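TRNA (adenine(9)-n1)-methyltransferase (Sulfolobus acidocaldarius, PDB 5A7Z) catalyses the S-adenosyl-L-methionine-dependent N1-methylation of the adenosine at position 9 in tRNA. Local coordinates at residues E65-M70 with R90-K95; V227-R232 with E261-L266. All blocks are in the same frame, centred on the assembly; numbering follows the deposited sequence.

Interaction 1 of 2, residues E65-M70 with R90-K95; sequences ERREGM and RYTFRK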
loop_
_atom_site.group_PDB
_atom_site.type_symbol
_atom_site.label_atom_id
_atom_site.label_comp_id
_atom_site.label_asym_id
_atom_site.label_seq_id
_atom_site.Cartn_x
_atom_site.Cartn_y
_atom_site.Cartn_z
ATOM N N GLU A 65 23.770 19.700 -6.972
ATOM C CA GLU A 65 24.376 19.885 -8.256
ATOM C C GLU A 65 23.398 20.484 -9.237
ATOM O O GLU A 65 22.221 20.254 -9.200
ATOM C CB GLU A 65 24.984 18.582 -8.780
ATOM C CG GLU A 65 24.005 17.550 -9.270
ATOM C CD GLU A 65 24.620 16.568 -10.230
ATOM O OE1 GLU A 65 25.823 16.544 -10.384
ATOM O OE2 GLU A 65 23.900 15.819 -10.838
ATOM N N ARG A 66 23.926 21.287 -10.107
ATOM C CA ARG A 66 23.116 22.057 -11.029
ATOM C C ARG A 66 22.926 21.307 -12.355
ATOM O O ARG A 66 23.872 20.901 -12.969
ATOM C CB ARG A 66 23.723 23.441 -11.256
ATOM C CG ARG A 66 23.412 24.053 -12.622
ATOM C CD ARG A 66 22.245 25.012 -12.573
ATOM N NE ARG A 66 22.531 26.180 -11.736
ATOM C CZ ARG A 66 21.735 27.244 -11.636
ATOM N NH1 ARG A 66 20.611 27.318 -12.337
ATOM N NH2 ARG A 66 22.065 28.244 -10.842
ATOM N N ARG A 67 21.680 21.098 -12.749
ATOM C CA ARG A 67 21.354 20.412 -13.979
ATOM C C ARG A 67 20.245 21.141 -14.684
ATOM O O ARG A 67 19.499 21.919 -14.090
ATOM C CB ARG A 67 20.892 18.979 -13.708
ATOM C CG ARG A 67 21.880 18.122 -12.915
ATOM C CD ARG A 67 23.122 17.834 -13.722
ATOM N NE ARG A 67 22.796 16.983 -14.863
ATOM C CZ ARG A 67 22.698 15.667 -14.790
ATOM N NH1 ARG A 67 22.938 15.062 -13.643
ATOM N NH2 ARG A 67 22.354 14.973 -15.848
ATOM N N GLU A 68 20.116 20.888 -15.962
ATOM C CA GLU A 68 18.973 21.344 -16.676
ATOM C C GLU A 68 18.259 20.095 -17.110
ATOM O O GLU A 68 18.824 19.035 -17.067
ATOM C CB GLU A 68 19.390 22.185 -17.879
ATOM C CG GLU A 68 20.098 21.397 -18.949
ATOM C CD GLU A 68 20.412 22.250 -20.157
ATOM O OE1 GLU A 68 21.058 23.329 -19.985
ATOM O OE2 GLU A 68 19.996 21.852 -21.274
ATOM N N GLY A 69 17.011 20.201 -17.496
ATOM C CA GLY A 69 16.339 19.039 -18.008
ATOM C C GLY A 69 14.985 19.457 -18.439
ATOM O O GLY A 69 14.638 20.636 -18.374
HETATM N N MSE A 70 14.196 18.509 -18.880
HETATM C CA MSE A 70 12.867 18.843 -19.315
HETATM C C MSE A 70 11.932 18.415 -18.236
HETATM O O MSE A 70 12.177 17.438 -17.567
HETATM C CB MSE A 70 12.642 18.178 -20.667
HETATM C CG MSE A 70 11.842 16.899 -20.583
HETATM SE SE MSE A 70 11.149 16.519 -22.384
HETATM C CE MSE A 70 9.391 17.423 -22.262
ATOM N N ARG A 90 18.638 21.997 -8.581
ATOM C CA ARG A 90 19.862 22.126 -7.758
ATOM C C ARG A 90 20.172 20.847 -7.006
ATOM O O ARG A 90 21.119 20.802 -6.207
ATOM C CB ARG A 90 19.648 23.222 -6.698
ATOM C CG ARG A 90 19.360 24.596 -7.268
ATOM C CD ARG A 90 20.474 24.988 -8.228
ATOM N NE ARG A 90 20.617 26.428 -8.260
ATOM C CZ ARG A 90 21.695 27.095 -7.880
ATOM N NH1 ARG A 90 22.786 26.467 -7.464
ATOM N NH2 ARG A 90 21.672 28.404 -7.932
ATOM N N TYR A 91 19.298 19.844 -7.164
ATOM C CA TYR A 91 19.423 18.556 -6.491
ATOM C C TYR A 91 19.104 17.461 -7.489
ATOM O O TYR A 91 18.115 17.556 -8.255
ATOM C CB TYR A 91 18.493 18.490 -5.284
ATOM C CG TYR A 91 18.938 19.409 -4.178
ATOM C CD1 TYR A 91 19.939 19.032 -3.308
ATOM C CD2 TYR A 91 18.430 20.702 -4.074
ATOM C CE1 TYR A 91 20.404 19.893 -2.314
ATOM C CE2 TYR A 91 18.845 21.551 -3.063
ATOM C CZ TYR A 91 19.844 21.153 -2.202
ATOM O OH TYR A 91 20.324 22.030 -1.246
ATOM N N THR A 92 19.969 16.450 -7.511
ATOM C CA THR A 92 19.821 15.313 -8.383
ATOM C C THR A 92 19.579 14.059 -7.553
ATOM O O THR A 92 20.260 13.831 -6.543
ATOM C CB THR A 92 21.080 15.117 -9.243
ATOM O OG1 THR A 92 21.256 16.234 -10.127
ATOM C CG2 THR A 92 20.946 13.872 -10.071
ATOM N N PHE A 93 18.587 13.270 -7.948
ATOM C CA PHE A 93 18.249 12.069 -7.208
ATOM C C PHE A 93 19.115 10.935 -7.723
ATOM O O PHE A 93 19.036 10.588 -8.883
ATOM C CB PHE A 93 16.767 11.703 -7.413
ATOM C CG PHE A 93 16.310 10.536 -6.588
ATOM C CD1 PHE A 93 15.922 10.714 -5.294
ATOM C CD2 PHE A 93 16.275 9.257 -7.120
ATOM C CE1 PHE A 93 15.532 9.650 -4.518
ATOM C CE2 PHE A 93 15.885 8.188 -6.349
ATOM C CZ PHE A 93 15.471 8.400 -5.058
ATOM N N ARG A 94 19.900 10.321 -6.860
ATOM C CA ARG A 94 20.621 9.129 -7.282
ATOM C C ARG A 94 21.292 8.296 -6.222
ATOM O O ARG A 94 21.380 8.675 -5.054
ATOM C CB ARG A 94 21.662 9.511 -8.311
ATOM C CG ARG A 94 22.908 10.175 -7.765
ATOM C CD ARG A 94 24.006 10.033 -8.799
ATOM N NE ARG A 94 24.905 11.145 -8.744
ATOM C CZ ARG A 94 24.891 12.185 -9.573
ATOM N NH1 ARG A 94 24.020 12.269 -10.565
ATOM N NH2 ARG A 94 25.767 13.151 -9.395
ATOM N N LYS A 95 21.872 7.208 -6.706
ATOM C CA LYS A 95 22.476 6.182 -5.894
ATOM C C LYS A 95 23.580 6.805 -5.052
ATOM O O LYS A 95 24.364 7.566 -5.567
ATOM C CB LYS A 95 23.037 5.094 -6.856
ATOM C CG LYS A 95 23.584 3.818 -6.209
ATOM C CD LYS A 95 22.737 3.350 -5.046
ATOM C CE LYS A 95 22.690 1.839 -4.950
ATOM N NZ LYS A 95 21.678 1.288 -5.895
HETATM O O HOH W 1 19.992 18.705 -10.319
#
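Strands 65-70 and 91-95 cross at 90°, their axes 6.2 Å apart at the closest point; the chain turns a corner at Arg90. One backbone bond spans the crossing, from Glu65 N to Arg90 O (3.0 Å). Water 1 adds a second tie, donating to Glu65 O and to Thr92 OG1. Glu65 carries most of the polar contact: its CG sits between the backbone N and carbonyl carbon (chi1 74°), and the chain then runs extended to Thr92. There OE2 accepts from Thr92 OG1 (2.8 Å) through its anti lone pair and, on its syn side but tilted 32° out of the carboxylate plane, from Arg67 NH1 (3.1 Å), OE2 lying in the guanidinium plane. OE1 makes a longer salt bridge to Arg94 NH2 (3.5 Å), the carboxylate standing almost perpendicular to that guanidinium. With only an alanine here, Arg67 and Arg94 would probably be left close together without the anion they share, and Thr92 OG1 without this acceptor. Nearer the solvent, the Arg66 and Arg90 guanidinium groups overlap at their rims, like charges with donors alone and no hydrogen bond between them. Glu65, Arg67 and Arg94 form a salt-bridge network at the corner of a bent, largely antiparallel sheet, where strand 60-75 pairs with 87-89 before the turn and with 91-95 after it.

Interaction 2 of 2, residues V227-R232 with E261-L266; sequences VKIQLR and EAIISL
Ile263, on helix 259-265, presses its side chain against the chain that leaves strand 226-228, and its two branches divide the work. CG1 stands beside the backbone N (chi1 -67°) and the chain continues extended, carrying CD1 out to Ile229, whose CG2 methyl it meets at 3.7 Å. The same CD1 also lies 3.7 Å from Gln230 O, a van der Waals contact of a methyl with a backbone carbonyl. The other branch, CG2, packs against Leu231 CD1 at 4.1 Å. Ile263 thus bridges Ile229 and Leu231, two residues whose CB atoms are both directed at the helix, whereas the side chain of Gln230 between them starts away from it. Ile263 runs alongside both Ile229 and Leu231, pointing the opposite way. Leu231 has CG anti to its N (chi1 -178°), which brings CD1 over the helix; besides Ile263, this methyl touches Ile264 CD1 at 4.1 Å, the two side chains crossing at about a right angle. The Arg232 guanidinium lays one face over Leu231 CG. Further inside, Ile229 also touches Val238 and Leu178, the latter on strand 175-178, which pairs in parallel with 226-228 in the sheet of the SPOUT methyltransferase domain. Ala262 and Ser265 meet Arg251, so the helix also rests on helix 242-255. The contact across the two segments is wholly apolar in its side chains and modest in area, buried at Ile229 and Ile263 and open to solvent at Ile264: the fit of methyl groups, without directional bonds or charge pairing, sets this last modelled helix against the chain beyond the strand.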
loop_
_atom_site.group_PDB
_atom_site.type_symbol
_atom_site.label_atom_id
_atom_site.label_comp_id
_atom_site.label_asym_id
_atom_site.label_seq_id
_atom_site.Cartn_x
_atom_site.Cartn_y
_atom_site.Cartn_z
ATOM N N VAL A 227 -17.060 -6.645 4.269
ATOM C CA VAL A 227 -17.299 -5.937 3.042
ATOM C C VAL A 227 -16.974 -6.851 1.865
ATOM O O VAL A 227 -15.881 -7.405 1.784
ATOM C CB VAL A 227 -16.473 -4.648 3.032
ATOM C CG1 VAL A 227 -16.198 -4.160 1.626
ATOM C CG2 VAL A 227 -17.200 -3.587 3.834
ATOM N N LYS A 228 -17.967 -7.083 1.004
ATOM C CA LYS A 228 -17.745 -7.872 -0.208
ATOM C C LYS A 228 -17.545 -6.960 -1.420
ATOM O O LYS A 228 -18.301 -6.010 -1.650
ATOM C CB LYS A 228 -18.893 -8.856 -0.465
ATOM C CG LYS A 228 -20.274 -8.248 -0.370
ATOM C CD LYS A 228 -21.341 -9.232 -0.802
ATOM C CE LYS A 228 -22.712 -8.760 -0.355
ATOM N NZ LYS A 228 -23.786 -9.683 -0.832
ATOM N N ILE A 229 -16.497 -7.237 -2.168
ATOM C CA ILE A 229 -16.202 -6.493 -3.361
ATOM C C ILE A 229 -16.911 -7.155 -4.541
ATOM O O ILE A 229 -16.699 -8.323 -4.789
ATOM C CB ILE A 229 -14.697 -6.471 -3.622
ATOM C CG1 ILE A 229 -14.013 -5.563 -2.595
ATOM C CG2 ILE A 229 -14.424 -6.008 -5.050
ATOM C CD1 ILE A 229 -12.499 -5.575 -2.682
ATOM N N GLN A 230 -17.767 -6.397 -5.234
ATOM C CA GLN A 230 -18.533 -6.899 -6.404
ATOM C C GLN A 230 -18.256 -6.094 -7.675
ATOM O O GLN A 230 -17.987 -4.898 -7.628
ATOM C CB GLN A 230 -20.028 -6.823 -6.139
ATOM C CG GLN A 230 -20.472 -7.453 -4.843
ATOM C CD GLN A 230 -21.970 -7.583 -4.781
ATOM O OE1 GLN A 230 -22.695 -6.676 -5.193
ATOM N NE2 GLN A 230 -22.448 -8.704 -4.274
ATOM N N LEU A 231 -18.353 -6.759 -8.810
ATOM C CA LEU A 231 -18.328 -6.092 -10.088
ATOM C C LEU A 231 -19.692 -6.296 -10.723
ATOM O O LEU A 231 -20.142 -7.433 -10.879
ATOM C CB LEU A 231 -17.247 -6.705 -10.963
ATOM C CG LEU A 231 -17.032 -6.091 -12.341
ATOM C CD1 LEU A 231 -16.355 -4.736 -12.205
ATOM C CD2 LEU A 231 -16.205 -7.028 -13.209
ATOM N N ARG A 232 -20.367 -5.194 -11.048
ATOM C CA ARG A 232 -21.675 -5.246 -11.697
ATOM C C ARG A 232 -22.629 -6.105 -10.871
ATOM O O ARG A 232 -23.292 -7.006 -11.387
ATOM C CB ARG A 232 -21.543 -5.789 -13.126
ATOM C CG ARG A 232 -20.864 -4.819 -14.081
ATOM C CD ARG A 232 -20.968 -5.285 -15.530
ATOM N NE ARG A 232 -19.846 -6.144 -15.900
ATOM C CZ ARG A 232 -18.665 -5.704 -16.329
ATOM N NH1 ARG A 232 -18.429 -4.396 -16.467
ATOM N NH2 ARG A 232 -17.705 -6.578 -16.611
ATOM N N GLU A 261 -13.016 0.402 -12.036
ATOM C CA GLU A 261 -11.850 0.403 -12.919
ATOM C C GLU A 261 -10.662 -0.247 -12.265
ATOM O O GLU A 261 -9.784 -0.773 -12.947
ATOM C CB GLU A 261 -11.471 1.835 -13.313
ATOM C CG GLU A 261 -12.556 2.567 -14.099
ATOM C CD GLU A 261 -12.497 2.308 -15.614
ATOM O OE1 GLU A 261 -12.709 1.135 -16.064
ATOM O OE2 GLU A 261 -12.263 3.297 -16.358
ATOM N N ALA A 262 -10.597 -0.138 -10.939
ATOM C CA ALA A 262 -9.555 -0.801 -10.178
ATOM C C ALA A 262 -9.719 -2.306 -10.361
ATOM O O ALA A 262 -8.763 -3.014 -10.611
ATOM C CB ALA A 262 -9.643 -0.411 -8.710
ATOM N N ILE A 263 -10.954 -2.789 -10.271
ATOM C CA ILE A 263 -11.187 -4.212 -10.424
ATOM C C ILE A 263 -10.839 -4.634 -11.829
ATOM O O ILE A 263 -10.168 -5.652 -12.018
ATOM C CB ILE A 263 -12.633 -4.622 -10.118
ATOM C CG1 ILE A 263 -12.952 -4.418 -8.657
ATOM C CG2 ILE A 263 -12.850 -6.094 -10.453
ATOM C CD1 ILE A 263 -14.438 -4.429 -8.354
ATOM N N ILE A 264 -11.275 -3.843 -12.812
ATOM C CA ILE A 264 -11.008 -4.139 -14.230
ATOM C C ILE A 264 -9.516 -4.297 -14.444
ATOM O O ILE A 264 -9.066 -5.302 -14.985
ATOM C CB ILE A 264 -11.540 -3.019 -15.182
ATOM C CG1 ILE A 264 -13.083 -3.016 -15.252
ATOM C CG2 ILE A 264 -10.941 -3.168 -16.578
ATOM C CD1 ILE A 264 -13.705 -4.381 -15.334
ATOM N N SER A 265 -8.744 -3.313 -14.006
ATOM C CA SER A 265 -7.314 -3.296 -14.298
ATOM C C SER A 265 -6.578 -4.549 -13.765
ATOM O O SER A 265 -5.477 -4.853 -14.221
ATOM C CB SER A 265 -6.673 -2.014 -13.761
ATOM O OG SER A 265 -7.065 -1.767 -12.424
ATOM N N LEU A 266 -7.210 -5.290 -12.841
ATOM C CA LEU A 266 -6.628 -6.540 -12.284
ATOM C C LEU A 266 -7.263 -7.833 -12.810
ATOM O O LEU A 266 -8.124 -7.815 -13.687
ATOM C CB LEU A 266 -6.712 -6.529 -10.748
ATOM C CG LEU A 266 -5.506 -5.850 -10.104
ATOM C CD1 LEU A 266 -5.598 -4.343 -10.214
ATOM C CD2 LEU A 266 -5.354 -6.255 -8.665
#

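The two contacts share no strand or helix: their centres lie 40 Å apart and their nearest atoms about 25 Å, and interaction 1 closes along the chain before interaction 2 opens. Interaction 1 is a surface contact far from the centre of the chain, joining strands of the N-terminal sheet that contains 60-75. Interaction 2 is partly buried, closer to the centre, and sets the C-terminal helix beside an extended segment that leaves the sheet containing 175-178 and 226-228. Their chemistry follows their place: hydrogen bonds, a carboxylate shared by two arginines and a bridging water at the sheet corner, against branched aliphatic side chains meeting through methyl groups where helix covers loop.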